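Local coordinates for protein Exo-beta-1,4-mannosidase (Rhizomucor miehei, PDB 4LYP) that probably hydrolyses terminal beta-D-mannose residues from mannosides as a family 5 glycoside hydrolase, with transglycosylation activity as well, at residues 361-375 / 422-436. Numbering follows the deposited sequence.
Sequences TSHKDEYYQKAFNQI and SVYSNDTTVQIIKDY
Asp-365 takes one threonine hydroxyl on each carboxylate oxygen. Asp-365 OD2 accepts from Thr-428 OG1 (2.6 Å) through its syn lone pair, and Asp-365 OD1 accepts from Thr-429 OG1 at 2.7 Å, also on the syn side but 17° out of the carboxylate plane. The two bonds fix the rotation of the carboxylate and join the first turn of helix 362-380 to Thr-428 and Thr-429. At the other end of the contact the Phe-372 and Tyr-436 rings form an offset stack, their centroids 3.8 Å apart and their planes nearly parallel. With CG anti to the backbone N (chi1 163°), the Tyr-436 ring lies flat against that of Phe-372, and CB also lies over the phenylalanine face. Between these ends Ile-432 is a knob in a hole made by Asp-365, Tyr-368, Gln-369 and Phe-372; its CD1 meets Asp-365 CB at 3.5 Å and its CG2 comes to the edge of the Phe-372 ring. Thr-429 CG2 rests over one face of Tyr-368, a CH-pi contact offset toward the rim. A water held by Lys-364 NZ and Asp-427 OD2 donates to Thr-429 OG1, 2.8 Å away, while Lys-364 NZ also hydrogen-bonds to Tyr-421 O and Asp-427 forms a salt bridge with Arg-342. Segments 362-375 and 429-436 run nearly parallel, with axes 9.7 Å apart at closest approach, as neighbouring outer helices of the TIM barrel. Strand 386-394 packs against both helices on the barrel side, where Tyr-368 touches Phe-389 and Tyr-436 OH and Ser-387 OG are hydrogen-bonded; helix 308-329 flanks helix 362-380, and strand 423-424 pairs in parallel with strand 386-394.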
loop_
_atom_site.group_PDB
_atom_site.type_symbol
_atom_site.label_atom_id
_atom_site.label_comp_id
_atom_site.label_asym_id
_atom_site.label_seq_id
_atom_site.Cartn_x
_atom_site.Cartn_y
_atom_site.Cartn_z
ATOM N N THR A 361 15.217 3.872 16.643
ATOM C CA THR A 361 15.103 3.847 15.205
ATOM C C THR A 361 16.094 4.821 14.591
ATOM O O THR A 361 15.784 5.526 13.637
ATOM C CB THR A 361 13.663 4.133 14.757
ATOM O OG1 THR A 361 13.234 5.410 15.263
ATOM C CG2 THR A 361 12.686 3.079 15.223
ATOM N N SER A 362 17.343 4.865 15.100
ATOM C CA SER A 362 18.254 5.864 14.522
ATOM C C SER A 362 18.615 5.602 13.065
ATOM O O SER A 362 18.688 6.540 12.298
ATOM C CB SER A 362 19.492 6.013 15.367
ATOM O OG SER A 362 20.297 4.827 15.390
ATOM N N HIS A 363 18.800 4.331 12.665
ATOM C CA HIS A 363 19.084 4.097 11.245
ATOM C C HIS A 363 17.900 4.450 10.392
ATOM O O HIS A 363 18.018 5.139 9.381
ATOM C CB HIS A 363 19.472 2.637 11.012
ATOM C CG HIS A 363 20.871 2.311 11.372
ATOM N ND1 HIS A 363 21.518 1.172 10.948
ATOM C CD2 HIS A 363 21.818 3.028 12.105
ATOM C CE1 HIS A 363 22.760 1.180 11.389
ATOM N NE2 HIS A 363 22.952 2.256 12.127
ATOM N N LYS A 364 16.707 3.920 10.789
ATOM C CA LYS A 364 15.476 4.205 10.064
ATOM C C LYS A 364 15.229 5.694 9.904
ATOM O O LYS A 364 14.800 6.181 8.854
ATOM C CB LYS A 364 14.324 3.558 10.828
ATOM C CG LYS A 364 12.932 3.808 10.260
ATOM C CD LYS A 364 11.893 3.249 11.245
ATOM C CE LYS A 364 10.530 3.090 10.621
ATOM N NZ LYS A 364 9.583 2.416 11.592
ATOM N N ASP A 365 15.437 6.466 10.989
ATOM C CA ASP A 365 15.145 7.920 10.939
ATOM C C ASP A 365 16.047 8.565 9.939
ATOM O O ASP A 365 15.565 9.434 9.173
ATOM C CB ASP A 365 15.370 8.508 12.310
ATOM C CG ASP A 365 14.277 8.127 13.314
ATOM O OD1 ASP A 365 13.390 7.365 12.985
ATOM O OD2 ASP A 365 14.392 8.664 14.422
ATOM N N GLU A 366 17.333 8.236 9.889
ATOM C CA GLU A 366 18.225 8.836 8.936
ATOM C C GLU A 366 17.855 8.398 7.484
ATOM O O GLU A 366 17.844 9.212 6.567
ATOM C CB GLU A 366 19.667 8.435 9.220
ATOM C CG GLU A 366 20.626 8.883 8.164
ATOM C CD GLU A 366 22.079 8.471 8.420
ATOM O OE1 GLU A 366 22.492 8.498 9.622
ATOM O OE2 GLU A 366 22.806 8.217 7.440
ATOM N N TYR A 367 17.509 7.106 7.327
ATOM C CA TYR A 367 17.128 6.606 6.044
ATOM C C TYR A 367 15.910 7.314 5.488
ATOM O O TYR A 367 15.874 7.759 4.340
ATOM C CB TYR A 367 16.850 5.094 6.191
ATOM C CG TYR A 367 16.539 4.373 4.915
ATOM C CD1 TYR A 367 17.509 4.119 3.925
ATOM C CD2 TYR A 367 15.223 3.845 4.740
ATOM C CE1 TYR A 367 17.169 3.378 2.840
ATOM C CE2 TYR A 367 14.912 3.087 3.614
ATOM C CZ TYR A 367 15.905 2.849 2.685
ATOM O OH TYR A 367 15.651 2.072 1.568
ATOM N N TYR A 368 14.873 7.474 6.361
ATOM C CA TYR A 368 13.682 8.216 5.972
ATOM C C TYR A 368 14.061 9.671 5.652
ATOM O O TYR A 368 13.603 10.216 4.639
ATOM C CB TYR A 368 12.647 8.271 7.116
ATOM C CG TYR A 368 11.650 7.119 7.212
ATOM C CD1 TYR A 368 12.020 5.767 7.238
ATOM C CD2 TYR A 368 10.296 7.430 7.349
ATOM C CE1 TYR A 368 11.058 4.758 7.341
ATOM C CE2 TYR A 368 9.323 6.433 7.461
ATOM C CZ TYR A 368 9.717 5.127 7.458
ATOM O OH TYR A 368 8.720 4.170 7.593
ATOM N N GLN A 369 14.846 10.302 6.526
ATOM C CA GLN A 369 15.120 11.703 6.337
ATOM C C GLN A 369 15.833 11.962 5.006
ATOM O O GLN A 369 15.499 12.907 4.289
ATOM C CB GLN A 369 15.940 12.250 7.498
ATOM C CG GLN A 369 16.259 13.742 7.314
ATOM C CD GLN A 369 16.894 14.248 8.550
ATOM O OE1 GLN A 369 18.067 13.942 8.790
ATOM N NE2 GLN A 369 16.129 14.879 9.385
ATOM N N LYS A 370 16.791 11.125 4.644
ATOM C CA LYS A 370 17.505 11.298 3.405
ATOM C C LYS A 370 16.624 11.022 2.211
ATOM O O LYS A 370 16.693 11.720 1.173
ATOM C CB LYS A 370 18.764 10.444 3.388
ATOM C CG LYS A 370 19.790 11.008 4.347
ATOM C CD LYS A 370 21.043 10.169 4.438
ATOM C CE LYS A 370 22.151 10.849 5.234
ATOM N NZ LYS A 370 23.400 9.968 5.340
ATOM N N ALA A 371 15.793 9.975 2.257
ATOM C CA ALA A 371 14.888 9.670 1.142
ATOM C C ALA A 371 13.961 10.878 0.985
ATOM O O ALA A 371 13.723 11.332 -0.178
ATOM C CB ALA A 371 14.088 8.392 1.440
ATOM N N PHE A 372 13.366 11.353 2.074
ATOM C CA PHE A 372 12.453 12.481 2.014
ATOM C C PHE A 372 13.117 13.702 1.433
ATOM O O PHE A 372 12.524 14.396 0.615
ATOM C CB PHE A 372 11.988 12.796 3.443
ATOM C CG PHE A 372 10.927 11.802 3.987
ATOM C CD1 PHE A 372 10.076 11.050 3.163
ATOM C CD2 PHE A 372 10.789 11.689 5.385
ATOM C CE1 PHE A 372 9.127 10.239 3.717
ATOM C CE2 PHE A 372 9.794 10.883 5.915
ATOM C CZ PHE A 372 8.980 10.128 5.093
ATOM N N ASN A 373 14.346 14.050 1.868
ATOM C CA ASN A 373 14.959 15.225 1.340
ATOM C C ASN A 373 15.232 15.110 -0.173
ATOM O O ASN A 373 15.074 16.090 -0.921
ATOM C CB ASN A 373 16.265 15.507 2.049
ATOM C CG ASN A 373 16.055 16.046 3.463
ATOM O OD1 ASN A 373 14.945 16.552 3.781
ATOM N ND2 ASN A 373 17.072 15.974 4.257
ATOM N N GLN A 374 15.545 13.912 -0.648
ATOM C CA GLN A 374 15.726 13.706 -2.072
ATOM C C GLN A 374 14.389 13.869 -2.794
ATOM O O GLN A 374 14.337 14.444 -3.904
ATOM C CB GLN A 374 16.378 12.338 -2.328
ATOM C CG GLN A 374 16.718 12.176 -3.792
ATOM C CD GLN A 374 17.414 10.850 -4.043
ATOM O OE1 GLN A 374 17.636 10.064 -3.110
ATOM N NE2 GLN A 374 17.765 10.549 -5.297
ATOM N N ILE A 375 13.316 13.281 -2.243
ATOM C CA ILE A 375 12.026 13.411 -2.859
ATOM C C ILE A 375 11.589 14.882 -2.945
ATOM O O ILE A 375 11.052 15.327 -3.969
ATOM C CB ILE A 375 10.965 12.566 -2.151
ATOM C CG1 ILE A 375 11.258 11.076 -2.355
ATOM C CG2 ILE A 375 9.561 12.903 -2.691
ATOM C CD1 ILE A 375 10.503 10.180 -1.390
ATOM N N SER A 422 6.600 -1.003 11.506
ATOM C CA SER A 422 5.606 0.004 11.989
ATOM C C SER A 422 6.282 1.225 12.472
ATOM O O SER A 422 7.260 1.216 13.223
ATOM C CB SER A 422 4.837 -0.604 13.137
ATOM O OG SER A 422 3.855 -1.549 12.720
ATOM N N VAL A 423 5.631 2.355 12.147
ATOM C CA VAL A 423 5.921 3.650 12.792
ATOM C C VAL A 423 4.849 3.854 13.829
ATOM O O VAL A 423 3.669 4.014 13.520
ATOM C CB VAL A 423 5.845 4.795 11.754
ATOM C CG1 VAL A 423 6.038 6.156 12.453
ATOM C CG2 VAL A 423 6.920 4.665 10.666
ATOM N N TYR A 424 5.259 3.881 15.128
ATOM C CA TYR A 424 4.293 4.082 16.201
ATOM C C TYR A 424 4.033 5.562 16.415
ATOM O O TYR A 424 4.850 6.429 16.061
ATOM C CB TYR A 424 4.786 3.426 17.490
ATOM C CG TYR A 424 5.006 1.949 17.326
ATOM C CD1 TYR A 424 3.958 1.094 16.969
ATOM C CD2 TYR A 424 6.250 1.395 17.540
ATOM C CE1 TYR A 424 4.127 -0.276 16.854
ATOM C CE2 TYR A 424 6.465 0.031 17.424
ATOM C CZ TYR A 424 5.369 -0.824 17.114
ATOM O OH TYR A 424 5.529 -2.202 17.058
ATOM N N SER A 425 2.889 5.856 17.084
ATOM C CA SER A 425 2.473 7.238 17.276
ATOM C C SER A 425 3.476 8.136 17.955
ATOM O O SER A 425 3.466 9.347 17.683
ATOM C CB SER A 425 1.184 7.222 18.105
ATOM O OG SER A 425 1.401 6.548 19.316
ATOM N N ASN A 426 4.313 7.571 18.802
ATOM C CA ASN A 426 5.332 8.388 19.493
ATOM C C ASN A 426 6.771 8.002 19.141
ATOM O O ASN A 426 7.680 8.374 19.838
ATOM C CB ASN A 426 5.099 8.285 21.019
ATOM C CG ASN A 426 5.260 6.839 21.510
ATOM O OD1 ASN A 426 5.305 5.908 20.744
ATOM N ND2 ASN A 426 5.317 6.648 22.808
ATOM N N ASP A 427 6.971 7.366 17.985
ATOM C CA ASP A 427 8.324 7.103 17.527
ATOM C C ASP A 427 9.013 8.412 17.167
ATOM O O ASP A 427 8.370 9.407 16.767
ATOM C CB ASP A 427 8.315 6.150 16.331
ATOM C CG ASP A 427 8.217 4.696 16.739
ATOM O OD1 ASP A 427 8.286 4.341 17.955
ATOM O OD2 ASP A 427 8.096 3.838 15.802
ATOM N N THR A 428 10.328 8.409 17.238
ATOM C CA THR A 428 11.145 9.576 16.812
ATOM C C THR A 428 10.968 9.864 15.318
ATOM O O THR A 428 11.127 10.979 14.846
ATOM C CB THR A 428 12.613 9.401 17.156
ATOM O OG1 THR A 428 13.036 8.156 16.604
ATOM C CG2 THR A 428 12.839 9.344 18.655
ATOM N N THR A 429 10.535 8.839 14.544
ATOM C CA THR A 429 10.340 9.027 13.111
ATOM C C THR A 429 9.184 9.922 12.794
ATOM O O THR A 429 9.170 10.542 11.695
ATOM C CB THR A 429 10.071 7.653 12.474
ATOM O OG1 THR A 429 10.814 6.633 13.170
ATOM C CG2 THR A 429 10.427 7.656 10.982
ATOM N N VAL A 430 8.201 10.063 13.703
ATOM C CA VAL A 430 7.037 10.874 13.430
ATOM C C VAL A 430 7.425 12.331 13.094
ATOM O O VAL A 430 6.885 12.891 12.147
ATOM C CB VAL A 430 6.049 10.791 14.579
ATOM C CG1 VAL A 430 4.900 11.830 14.433
ATOM C CG2 VAL A 430 5.483 9.373 14.673
ATOM N N GLN A 431 8.367 12.913 13.837
ATOM C CA GLN A 431 8.708 14.329 13.609
ATOM C C GLN A 431 9.358 14.463 12.208
ATOM O O GLN A 431 9.156 15.473 11.514
ATOM C CB GLN A 431 9.633 14.861 14.681
ATOM C CG GLN A 431 9.982 16.344 14.492
ATOM C CD GLN A 431 8.800 17.243 14.699
ATOM O OE1 GLN A 431 8.154 17.125 15.736
ATOM N NE2 GLN A 431 8.477 18.149 13.725
ATOM N N ILE A 432 10.156 13.471 11.799
ATOM C CA ILE A 432 10.768 13.503 10.507
ATOM C C ILE A 432 9.736 13.425 9.377
ATOM O O ILE A 432 9.811 14.120 8.341
ATOM C CB ILE A 432 11.786 12.365 10.423
ATOM C CG1 ILE A 432 12.984 12.737 11.387
ATOM C CG2 ILE A 432 12.288 12.136 8.990
ATOM C CD1 ILE A 432 13.837 11.550 11.669
ATOM N N ILE A 433 8.720 12.583 9.551
ATOM C CA ILE A 433 7.596 12.498 8.626
ATOM C C ILE A 433 6.844 13.811 8.575
ATOM O O ILE A 433 6.504 14.334 7.486
ATOM C CB ILE A 433 6.692 11.325 9.004
ATOM C CG1 ILE A 433 7.431 9.999 8.844
ATOM C CG2 ILE A 433 5.405 11.369 8.182
ATOM C CD1 ILE A 433 6.802 8.873 9.629
ATOM N N LYS A 434 6.570 14.414 9.736
ATOM C CA LYS A 434 5.840 15.686 9.803
ATOM C C LYS A 434 6.617 16.770 9.064
ATOM O O LYS A 434 5.994 17.532 8.278
ATOM C CB LYS A 434 5.594 16.025 11.274
ATOM C CG LYS A 434 4.820 17.328 11.456
ATOM C CD LYS A 434 4.640 17.655 12.940
ATOM C CE LYS A 434 3.842 18.997 13.123
ATOM N NZ LYS A 434 3.670 19.177 14.587
ATOM N N ASP A 435 7.914 16.833 9.272
ATOM C CA ASP A 435 8.693 17.851 8.618
ATOM C C ASP A 435 8.768 17.655 7.121
ATOM O O ASP A 435 8.662 18.603 6.339
ATOM C CB ASP A 435 10.088 17.890 9.273
ATOM C CG ASP A 435 10.027 18.543 10.796
ATOM O OD1 ASP A 435 8.954 19.078 11.196
ATOM O OD2 ASP A 435 10.997 18.451 11.495
ATOM N N TYR A 436 8.858 16.389 6.663
ATOM C CA TYR A 436 8.790 16.088 5.263
ATOM C C TYR A 436 7.486 16.537 4.609
ATOM O O TYR A 436 7.454 17.168 3.563
ATOM C CB TYR A 436 8.977 14.572 5.021
ATOM C CG TYR A 436 8.506 14.111 3.633
ATOM C CD1 TYR A 436 9.184 14.480 2.484
ATOM C CD2 TYR A 436 7.459 13.223 3.542
ATOM C CE1 TYR A 436 8.831 13.947 1.279
ATOM C CE2 TYR A 436 7.081 12.707 2.334
ATOM C CZ TYR A 436 7.824 13.034 1.194
ATOM O OH TYR A 436 7.494 12.478 -0.046
HETATM O O HOH W 1 11.352 5.706 17.388
HETATM O O HOH W 2 14.802 6.478 17.956
HETATM O O HOH W 3 9.276 4.359 13.467
#